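Local atomic coordinates of hypothetical protein (Streptococcus pneumoniae, PDB entry 2HIY), a protein that is of unknown function but belongs to the conserved bacterial DUF1697 family and is built from two four-stranded antiparallel sheets with ferredoxin-like strand order. Residues G18-V23 and Y71-S76; L10-N15 and F162-T167; L34-V39 and E61-F66. All coordinates share one frame; numbering follows the deposited sequence.

Contact 1 of 3, residues G18-V23 and Y71-S76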
loop_
_atom_site.group_PDB
_atom_site.type_symbol
_atom_site.label_atom_id
_atom_site.label_comp_id
_atom_site.label_asym_id
_atom_site.label_seq_id
_atom_site.Cartn_x
_atom_site.Cartn_y
_atom_site.Cartn_z
ATOM N N GLY D 18 -7.474 -7.296 -4.979
ATOM C CA GLY D 18 -8.797 -6.862 -5.425
ATOM C C GLY D 18 -9.391 -7.612 -6.607
ATOM O O GLY D 18 -10.308 -7.106 -7.267
ATOM N N LYS D 19 -8.892 -8.813 -6.887
ATOM C CA LYS D 19 -9.464 -9.629 -7.958
ATOM C C LYS D 19 -9.286 -11.114 -7.647
ATOM O O LYS D 19 -8.956 -11.488 -6.514
ATOM C CB LYS D 19 -8.858 -9.269 -9.329
ATOM C CG LYS D 19 -7.386 -9.614 -9.474
ATOM C CD LYS D 19 -6.868 -9.380 -10.888
ATOM C CE LYS D 19 -5.433 -9.878 -11.017
ATOM N NZ LYS D 19 -4.499 -9.050 -10.206
ATOM N N ASN D 20 -9.515 -11.941 -8.664
ATOM C CA ASN D 20 -9.449 -13.404 -8.533
ATOM C C ASN D 20 -10.281 -13.873 -7.350
ATOM O O ASN D 20 -9.846 -14.696 -6.556
ATOM C CB ASN D 20 -7.996 -13.911 -8.456
ATOM C CG ASN D 20 -7.228 -13.689 -9.743
ATOM O OD1 ASN D 20 -7.725 -13.056 -10.686
ATOM N ND2 ASN D 20 -6.023 -14.246 -9.800
ATOM N N LYS D 21 -11.493 -13.343 -7.277
ATOM C CA LYS D 21 -12.352 -13.521 -6.120
ATOM C C LYS D 21 -13.051 -14.874 -6.162
ATOM O O LYS D 21 -13.674 -15.236 -7.138
ATOM C CB LYS D 21 -13.407 -12.408 -6.049
ATOM C CG LYS D 21 -14.273 -12.493 -4.789
ATOM C CD LYS D 21 -15.122 -11.239 -4.572
ATOM C CE LYS D 21 -16.137 -11.462 -3.444
ATOM N NZ LYS D 21 -17.212 -10.420 -3.386
ATOM N N VAL D 22 -12.930 -15.588 -5.051
ATOM C CA VAL D 22 -13.621 -16.849 -4.861
ATOM C C VAL D 22 -14.267 -16.795 -3.489
ATOM O O VAL D 22 -13.561 -16.589 -2.491
ATOM C CB VAL D 22 -12.652 -18.040 -4.937
ATOM C CG1 VAL D 22 -13.419 -19.367 -4.746
ATOM C CG2 VAL D 22 -11.873 -18.025 -6.255
ATOM N N VAL D 23 -15.584 -16.969 -3.448
ATOM C CA VAL D 23 -16.300 -16.995 -2.180
ATOM C C VAL D 23 -16.355 -18.450 -1.731
ATOM O O VAL D 23 -16.901 -19.298 -2.439
ATOM C CB VAL D 23 -17.695 -16.381 -2.328
ATOM C CG1 VAL D 23 -18.480 -16.473 -1.015
ATOM C CG2 VAL D 23 -17.586 -14.917 -2.763
ATOM N N TYR D 71 -13.942 -20.323 -12.764
ATOM C CA TYR D 71 -12.878 -19.475 -12.190
ATOM C C TYR D 71 -11.649 -19.570 -13.073
ATOM O O TYR D 71 -10.663 -20.178 -12.680
ATOM C CB TYR D 71 -12.509 -19.951 -10.767
ATOM C CG TYR D 71 -13.693 -19.927 -9.842
ATOM C CD1 TYR D 71 -14.151 -18.725 -9.296
ATOM C CD2 TYR D 71 -14.387 -21.111 -9.518
ATOM C CE1 TYR D 71 -15.284 -18.685 -8.461
ATOM C CE2 TYR D 71 -15.537 -21.078 -8.707
ATOM C CZ TYR D 71 -15.961 -19.875 -8.162
ATOM O OH TYR D 71 -17.072 -19.814 -7.345
ATOM N N PRO D 72 -11.691 -18.954 -14.261
ATOM C CA PRO D 72 -10.658 -19.171 -15.272
ATOM C C PRO D 72 -9.279 -18.648 -14.883
ATOM O O PRO D 72 -8.305 -19.021 -15.541
ATOM C CB PRO D 72 -11.207 -18.461 -16.530
ATOM C CG PRO D 72 -12.424 -17.802 -16.135
ATOM C CD PRO D 72 -12.796 -18.095 -14.738
ATOM N N PHE D 73 -9.181 -17.817 -13.852
ATOM C CA PHE D 73 -7.879 -17.399 -13.318
ATOM C C PHE D 73 -7.212 -18.479 -12.468
ATOM O O PHE D 73 -6.050 -18.333 -12.080
ATOM C CB PHE D 73 -8.050 -16.112 -12.509
ATOM C CG PHE D 73 -9.188 -16.165 -11.514
ATOM C CD1 PHE D 73 -8.999 -16.761 -10.270
ATOM C CD2 PHE D 73 -10.447 -15.637 -11.819
ATOM C CE1 PHE D 73 -10.038 -16.845 -9.358
ATOM C CE2 PHE D 73 -11.476 -15.698 -10.894
ATOM C CZ PHE D 73 -11.265 -16.300 -9.654
ATOM N N ILE D 74 -7.928 -19.556 -12.152
ATOM C CA ILE D 74 -7.296 -20.703 -11.467
ATOM C C ILE D 74 -6.748 -21.614 -12.564
ATOM O O ILE D 74 -7.493 -22.381 -13.183
ATOM C CB ILE D 74 -8.296 -21.435 -10.538
ATOM C CG1 ILE D 74 -8.762 -20.467 -9.419
ATOM C CG2 ILE D 74 -7.653 -22.720 -9.959
ATOM C CD1 ILE D 74 -9.801 -21.035 -8.424
ATOM N N GLN D 75 -5.461 -21.472 -12.846
ATOM C CA GLN D 75 -4.832 -22.106 -13.996
ATOM C C GLN D 75 -3.837 -23.202 -13.640
ATOM O O GLN D 75 -3.205 -23.790 -14.526
ATOM C CB GLN D 75 -4.172 -21.022 -14.873
ATOM C CG GLN D 75 -5.231 -20.175 -15.584
ATOM C CD GLN D 75 -4.697 -18.969 -16.300
ATOM O OE1 GLN D 75 -3.504 -18.870 -16.584
ATOM N NE2 GLN D 75 -5.592 -18.035 -16.618
ATOM N N SER D 76 -3.705 -23.462 -12.343
ATOM C CA SER D 76 -2.973 -24.613 -11.838
ATOM C C SER D 76 -3.594 -24.973 -10.506
ATOM O O SER D 76 -4.249 -24.138 -9.857
ATOM C CB SER D 76 -1.485 -24.254 -11.613
ATOM O OG SER D 76 -1.302 -23.375 -10.485
HETATM O O HOH W 1 -17.258 -17.575 -5.735
#

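Contact 2 of 3, residues L10-N15 and F162-T167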
loop_
_atom_site.group_PDB
_atom_site.type_symbol
_atom_site.label_atom_id
_atom_site.label_comp_id
_atom_site.label_asym_id
_atom_site.label_seq_id
_atom_site.Cartn_x
_atom_site.Cartn_y
_atom_site.Cartn_z
ATOM N N LEU D 10 -5.446 -27.412 -3.480
ATOM C CA LEU D 10 -4.799 -26.139 -3.140
ATOM C C LEU D 10 -4.641 -25.323 -4.395
ATOM O O LEU D 10 -4.196 -25.842 -5.419
ATOM C CB LEU D 10 -3.415 -26.386 -2.508
ATOM C CG LEU D 10 -3.381 -27.448 -1.409
ATOM C CD1 LEU D 10 -1.907 -27.556 -0.975
ATOM C CD2 LEU D 10 -4.289 -27.120 -0.241
ATOM N N VAL D 11 -5.006 -24.054 -4.328
ATOM C CA VAL D 11 -4.867 -23.192 -5.496
ATOM C C VAL D 11 -4.071 -21.946 -5.119
ATOM O O VAL D 11 -4.040 -21.532 -3.977
ATOM C CB VAL D 11 -6.230 -22.840 -6.126
ATOM C CG1 VAL D 11 -6.981 -24.106 -6.586
ATOM C CG2 VAL D 11 -7.084 -22.071 -5.161
ATOM N N ARG D 12 -3.390 -21.376 -6.102
ATOM C CA ARG D 12 -2.635 -20.152 -5.873
ATOM C C ARG D 12 -3.335 -18.968 -6.508
ATOM O O ARG D 12 -4.144 -19.128 -7.444
ATOM C CB ARG D 12 -1.240 -20.287 -6.501
ATOM C CG ARG D 12 -1.292 -20.397 -8.018
ATOM C CD ARG D 12 -0.189 -19.668 -8.808
ATOM N NE ARG D 12 0.461 -18.563 -8.122
ATOM C CZ ARG D 12 0.300 -17.266 -8.401
ATOM N NH1 ARG D 12 0.985 -16.372 -7.701
ATOM N NH2 ARG D 12 -0.513 -16.864 -9.360
ATOM N N GLY D 13 -3.005 -17.790 -6.010
ATOM C CA GLY D 13 -3.345 -16.551 -6.661
ATOM C C GLY D 13 -4.744 -16.017 -6.453
ATOM O O GLY D 13 -5.116 -15.048 -7.104
ATOM N N ILE D 14 -5.523 -16.623 -5.555
ATOM C CA ILE D 14 -6.907 -16.174 -5.383
ATOM C C ILE D 14 -7.106 -15.199 -4.234
ATOM O O ILE D 14 -6.303 -15.160 -3.291
ATOM C CB ILE D 14 -7.910 -17.362 -5.279
ATOM C CG1 ILE D 14 -7.787 -18.156 -3.970
ATOM C CG2 ILE D 14 -7.791 -18.273 -6.496
ATOM C CD1 ILE D 14 -9.027 -19.025 -3.690
ATOM N N ASN D 15 -8.172 -14.414 -4.328
ATOM C CA ASN D 15 -8.575 -13.495 -3.258
ATOM C C ASN D 15 -7.458 -12.564 -2.806
ATOM O O ASN D 15 -7.256 -12.353 -1.607
ATOM C CB ASN D 15 -9.152 -14.280 -2.077
ATOM C CG ASN D 15 -10.459 -14.943 -2.430
ATOM O OD1 ASN D 15 -11.257 -14.394 -3.176
ATOM N ND2 ASN D 15 -10.655 -16.166 -1.942
ATOM N N PHE D 162 8.298 -21.653 -13.332
ATOM C CA PHE D 162 7.370 -22.517 -12.630
ATOM C C PHE D 162 6.550 -21.808 -11.560
ATOM O O PHE D 162 5.702 -22.426 -10.927
ATOM C CB PHE D 162 8.109 -23.776 -12.073
ATOM C CG PHE D 162 9.058 -23.510 -10.913
ATOM C CD1 PHE D 162 8.580 -23.290 -9.626
ATOM C CD2 PHE D 162 10.460 -23.564 -11.101
ATOM C CE1 PHE D 162 9.454 -23.040 -8.563
ATOM C CE2 PHE D 162 11.325 -23.336 -10.048
ATOM C CZ PHE D 162 10.832 -23.095 -8.764
ATOM N N TYR D 163 6.809 -20.522 -11.328
ATOM C CA TYR D 163 6.204 -19.862 -10.206
ATOM C C TYR D 163 4.687 -19.965 -10.106
ATOM O O TYR D 163 4.153 -20.207 -9.005
ATOM C CB TYR D 163 6.611 -18.386 -10.225
ATOM C CG TYR D 163 6.156 -17.628 -9.012
ATOM C CD1 TYR D 163 6.848 -17.758 -7.813
ATOM C CD2 TYR D 163 5.014 -16.808 -9.041
ATOM C CE1 TYR D 163 6.438 -17.090 -6.670
ATOM C CE2 TYR D 163 4.608 -16.108 -7.884
ATOM C CZ TYR D 163 5.344 -16.277 -6.712
ATOM O OH TYR D 163 4.977 -15.611 -5.554
ATOM N N ARG D 164 3.992 -19.779 -11.223
ATOM C CA ARG D 164 2.526 -19.818 -11.199
ATOM C C ARG D 164 2.006 -21.247 -11.205
ATOM O O ARG D 164 0.785 -21.468 -11.249
ATOM C CB ARG D 164 1.953 -19.029 -12.372
ATOM C CG ARG D 164 2.182 -17.510 -12.232
ATOM C CD ARG D 164 1.757 -16.711 -13.494
ATOM N NE ARG D 164 0.514 -17.189 -14.088
ATOM C CZ ARG D 164 -0.696 -16.769 -13.751
ATOM N NH1 ARG D 164 -0.846 -15.821 -12.829
ATOM N NH2 ARG D 164 -1.763 -17.299 -14.355
ATOM N N HIS D 165 2.916 -22.225 -11.164
ATOM C CA HIS D 165 2.572 -23.653 -11.220
ATOM C C HIS D 165 3.030 -24.379 -9.978
ATOM O O HIS D 165 3.210 -25.608 -10.005
ATOM C CB HIS D 165 3.124 -24.262 -12.497
ATOM C CG HIS D 165 2.542 -23.620 -13.699
ATOM N ND1 HIS D 165 3.140 -22.565 -14.353
ATOM C CD2 HIS D 165 1.346 -23.813 -14.288
ATOM C CE1 HIS D 165 2.345 -22.165 -15.331
ATOM N NE2 HIS D 165 1.260 -22.913 -15.323
ATOM N N ILE D 166 3.250 -23.629 -8.908
ATOM C CA ILE D 166 3.423 -24.221 -7.585
ATOM C C ILE D 166 2.478 -23.521 -6.642
ATOM O O ILE D 166 2.063 -22.389 -6.925
ATOM C CB ILE D 166 4.861 -24.106 -7.049
ATOM C CG1 ILE D 166 5.327 -22.657 -7.101
ATOM C CG2 ILE D 166 5.784 -25.069 -7.786
ATOM C CD1 ILE D 166 6.603 -22.360 -6.372
ATOM N N THR D 167 2.159 -24.168 -5.538
ATOM C CA THR D 167 1.269 -23.569 -4.572
ATOM C C THR D 167 2.044 -23.441 -3.268
ATOM O O THR D 167 2.355 -24.441 -2.628
ATOM C CB THR D 167 0.026 -24.455 -4.366
ATOM O OG1 THR D 167 -0.476 -24.868 -5.660
ATOM C CG2 THR D 167 -1.011 -23.699 -3.602
HETATM O O HOH W 2 -2.047 -23.687 -7.608
HETATM O O HOH W 3 2.661 -19.527 -6.804
HETATM O O HOH W 4 0.526 -14.371 -10.747
HETATM O O HOH W 5 2.461 -17.530 -5.065
#

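Contact 3 of 3, residues L34-V39 and E61-F66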
loop_
_atom_site.group_PDB
_atom_site.type_symbol
_atom_site.label_atom_id
_atom_site.label_comp_id
_atom_site.label_asym_id
_atom_site.label_seq_id
_atom_site.Cartn_x
_atom_site.Cartn_y
_atom_site.Cartn_z
ATOM N N LEU D 34 -20.773 -30.557 -8.232
ATOM C CA LEU D 34 -19.870 -31.265 -9.147
ATOM C C LEU D 34 -19.758 -32.746 -8.783
ATOM O O LEU D 34 -19.320 -33.560 -9.615
ATOM C CB LEU D 34 -18.494 -30.590 -9.167
ATOM C CG LEU D 34 -17.437 -31.030 -10.191
ATOM C CD1 LEU D 34 -17.879 -30.743 -11.635
ATOM C CD2 LEU D 34 -16.118 -30.367 -9.890
ATOM N N GLY D 35 -20.127 -33.108 -7.558
ATOM C CA GLY D 35 -20.094 -34.502 -7.120
ATOM C C GLY D 35 -19.038 -34.843 -6.067
ATOM O O GLY D 35 -18.856 -36.020 -5.720
ATOM N N LEU D 36 -18.350 -33.833 -5.551
ATOM C CA LEU D 36 -17.356 -34.074 -4.498
ATOM C C LEU D 36 -18.088 -34.051 -3.183
ATOM O O LEU D 36 -19.108 -33.363 -3.037
ATOM C CB LEU D 36 -16.288 -33.001 -4.544
ATOM C CG LEU D 36 -15.629 -32.805 -5.917
ATOM C CD1 LEU D 36 -14.445 -31.863 -5.829
ATOM C CD2 LEU D 36 -15.227 -34.141 -6.544
ATOM N N GLU D 37 -17.584 -34.797 -2.203
ATOM C CA GLU D 37 -18.313 -34.966 -0.953
ATOM C C GLU D 37 -17.635 -34.360 0.246
ATOM O O GLU D 37 -16.413 -34.230 0.284
ATOM C CB GLU D 37 -18.555 -36.454 -0.689
ATOM C CG GLU D 37 -19.289 -37.137 -1.811
ATOM C CD GLU D 37 -19.488 -38.620 -1.580
ATOM O OE1 GLU D 37 -19.778 -39.006 -0.435
ATOM O OE2 GLU D 37 -19.350 -39.397 -2.551
ATOM N N LYS D 38 -18.441 -33.996 1.237
ATOM C CA LYS D 38 -17.936 -33.494 2.515
ATOM C C LYS D 38 -16.918 -32.372 2.295
ATOM O O LYS D 38 -15.793 -32.383 2.846
ATOM C CB LYS D 38 -17.357 -34.634 3.359
ATOM C CG LYS D 38 -18.413 -35.673 3.800
ATOM C CD LYS D 38 -17.864 -36.532 4.936
ATOM C CE LYS D 38 -18.933 -37.390 5.611
ATOM N NZ LYS D 38 -19.371 -38.530 4.754
ATOM N N VAL D 39 -17.319 -31.403 1.480
ATOM C CA VAL D 39 -16.412 -30.337 1.052
ATOM C C VAL D 39 -16.235 -29.310 2.165
ATOM O O VAL D 39 -17.210 -28.762 2.679
ATOM C CB VAL D 39 -16.886 -29.657 -0.248
ATOM C CG1 VAL D 39 -15.831 -28.663 -0.728
ATOM C CG2 VAL D 39 -17.129 -30.697 -1.334
ATOM N N GLU D 61 -9.444 -34.122 -14.304
ATOM C CA GLU D 61 -10.118 -33.645 -15.512
ATOM C C GLU D 61 -11.366 -32.829 -15.145
ATOM O O GLU D 61 -11.620 -31.775 -15.709
ATOM C CB GLU D 61 -10.472 -34.822 -16.425
ATOM C CG GLU D 61 -11.110 -34.474 -17.764
ATOM C CD GLU D 61 -11.573 -35.736 -18.494
ATOM O OE1 GLU D 61 -11.037 -36.842 -18.215
ATOM O OE2 GLU D 61 -12.484 -35.622 -19.342
ATOM N N LYS D 62 -12.129 -33.319 -14.170
ATOM C CA LYS D 62 -13.339 -32.621 -13.783
ATOM C C LYS D 62 -13.016 -31.263 -13.191
ATOM O O LYS D 62 -13.716 -30.278 -13.444
ATOM C CB LYS D 62 -14.137 -33.423 -12.756
ATOM C CG LYS D 62 -14.962 -34.529 -13.382
ATOM C CD LYS D 62 -15.646 -35.376 -12.310
ATOM C CE LYS D 62 -16.693 -34.563 -11.546
ATOM N NZ LYS D 62 -17.683 -35.412 -10.821
ATOM N N LEU D 63 -11.961 -31.207 -12.375
ATOM C CA LEU D 63 -11.586 -29.929 -11.758
ATOM C C LEU D 63 -11.040 -28.948 -12.778
ATOM O O LEU D 63 -11.334 -27.768 -12.730
ATOM C CB LEU D 63 -10.611 -30.130 -10.600
ATOM C CG LEU D 63 -11.250 -30.726 -9.351
ATOM C CD1 LEU D 63 -10.177 -31.277 -8.423
ATOM C CD2 LEU D 63 -12.098 -29.701 -8.636
ATOM N N GLU D 64 -10.222 -29.435 -13.710
ATOM C CA GLU D 64 -9.737 -28.569 -14.787
ATOM C C GLU D 64 -10.894 -27.978 -15.579
ATOM O O GLU D 64 -10.921 -26.771 -15.853
ATOM C CB GLU D 64 -8.797 -29.339 -15.710
ATOM C CG GLU D 64 -7.447 -29.558 -15.086
ATOM C CD GLU D 64 -6.554 -30.519 -15.852
ATOM O OE1 GLU D 64 -7.057 -31.254 -16.733
ATOM O OE2 GLU D 64 -5.335 -30.544 -15.529
ATOM N N THR D 65 -11.861 -28.805 -15.945
ATOM C CA THR D 65 -13.024 -28.319 -16.679
ATOM C C THR D 65 -13.837 -27.350 -15.822
ATOM O O THR D 65 -14.299 -26.306 -16.293
ATOM C CB THR D 65 -13.881 -29.501 -17.148
ATOM O OG1 THR D 65 -13.077 -30.302 -18.029
ATOM C CG2 THR D 65 -15.162 -29.030 -17.866
ATOM N N PHE D 66 -13.993 -27.681 -14.547
ATOM C CA PHE D 66 -14.733 -26.806 -13.633
ATOM C C PHE D 66 -14.116 -25.410 -13.519
ATOM O O PHE D 66 -14.800 -24.389 -13.659
ATOM C CB PHE D 66 -14.841 -27.452 -12.246
ATOM C CG PHE D 66 -15.412 -26.543 -11.221
ATOM C CD1 PHE D 66 -16.785 -26.355 -11.159
ATOM C CD2 PHE D 66 -14.596 -25.862 -10.343
ATOM C CE1 PHE D 66 -17.334 -25.471 -10.219
ATOM C CE2 PHE D 66 -15.149 -25.001 -9.400
ATOM C CZ PHE D 66 -16.520 -24.810 -9.344
#

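Contact 1 of 3, residues G18-V23 and Y71-S76
The hydroxyl of Tyr71 is held by two hydrogen bonds: one to the carboxylate of Glu30 on helix 24-34, the other from an ordered water whose O lies 2.8 Å from Tyr71 OH. That same water accepts from the backbone, 2.9 Å from Val23 N, so it pins the tyrosine to the N-cap residue of helix 24-34. Otherwise the two loops meet by stacking and apolar contact, with no direct hydrogen bond between them. Tyr71 leaves helix 56-70 and opens a type I turn closed by Ile74 N to Tyr71 O. In this turn Phe73 takes the crowded rotamer, CG between the backbone N and the carbonyl carbon (chi1 49°), and its ring is clamped. Over one face lies Asn20, whose CA sits 3.6 Å from the Phe73 ring centroid, a CH-pi contact almost on the ring normal. The side-chain amide of Asn20 follows the same face, only 7° from the ring plane, bringing OD1 to 3.5 Å from Phe73 CG. Asn20 ND2 also donates to Gly13 O, which probably fixes the amide's rotation against the ring. Tyr71 CB backs the opposite face of the phenyl ring. At its edge comes Val22, with CG2 3.8 Å from Phe73 CE1. Val22 CG2 also meets Tyr71 CD1 at 3.9 Å and Ile74 CD1 at 4.2 Å, while Val22 CG1 stands over one face of the tyrosine ring. The valine thus wedges among three side chains of the 71-76 turn. Leu27 of helix 24-34 packs on both Val22 and Tyr71, and Phe66 and Phe67 of helix 56-70 bear on Tyr71 and Ile74, so the contact fastens the start of one helix to the end of the other, just ahead of strand 78-81.

Contact 2 of 3, residues L10-N15 and F162-T167
Arg12 reaches from the loop after strand 5-10 toward the turn that leads into strand 166-170, and crosses both Tyr163 and Arg164 at about a right angle. The planes of the Arg12 and Arg164 guanidinium groups are 62° apart, with NH2 of Arg12 3.6 Å from NH1 of Arg164, while Arg164 CG lies over one face of the Arg12 group. The Tyr163 ring is turned 56° from that guanidinium, its CE2 3.6 Å from Arg12 NH1. A bent chain makes this possible: chi3 of Arg12 is nearly eclipsed at -23°, and CD packs 3.2 Å from Arg164 O, whose hydrogen bond comes from Ser76 OG. Deeper in, the methyl CG2 of Thr167 packs 3.8 Å from Leu10 CB, while its OG1 bonds to Ser78. No direct hydrogen bond crosses; waters do the joining. One accepts from Arg12 NE at 2.7 Å and donates to the carbonyls of Tyr163 and Ile166. Another accepts from Arg164 NH1 and, weakly, from Arg12 NH2. Two cations are thus brought together across the seam between the two sheets, their repulsion presumably eased by the water accepting from both.

Contact 3 of 3, residues L34-V39 and E61-F66
A Schellman motif ends helix 24-34 at Gly35, and this helix end packs against the flank of helix 56-70; the sheet beside them, with strands in the order 39-41, 47-52, 5-10, 78-81, is ferredoxin-like. The packed part is apolar. Leu34, with CG anti to the backbone N (chi1 -172°), sends CD2 between two side chains of the neighbouring helix: it lies 4.0 Å from Phe66 CB and 4.3 Å from Leu63 CD2. Leu36, just past the motif, adds a second leucine from the loop side, its CD1 4.2 Å from Leu63 CD2. Phe66 crosses Leu34 obliquely and is wedged in further by Leu27 and Leu31 and by the stacked ring of His70, while Leu36 also rests on Phe50 of strand 47-52, so the cluster reaches down to the sheet.

The other side is looser and polar. Lys62, partly exposed, slides past Leu34 in the opposite direction and lays its CE 3.9 Å from Leu34 CG, using the aliphatic part of its chain to cover the leucine. A bend at chi3 (66°) then turns the ammonium toward the helix end. There a positive charge meets a C-terminal carbonyl, a pairing that would be favoured by the helix dipole: Lys62 NZ donates to Leu34 O at 2.8 Å, approaching nearly along the C=O axis with a C=O...N angle of 161°.

In the fold
From the N terminus, strand 5-10 runs into the loop that opens contact 2, which closes only at 162-167, so the longest loop spans both sheets and ties the first to edge strand 166-170 of the second. Within it, contact 1 joins 18-23 to 71-76, and inside that, contact 3 brings 34-39 to 61-66; all nest, none cross. Between strands 5-10 and 78-81, contact 1 joins the start of helix 24-34 to the end of 56-70, contact 3 the end of 24-34 to the flank of 56-70; the rings of Tyr71 and Phe66 touch. Contacts 1 and 2 adjoin through Asn15, which probably bonds to Asn20 O and Val22 N. Contacts 2 and 3 do not touch.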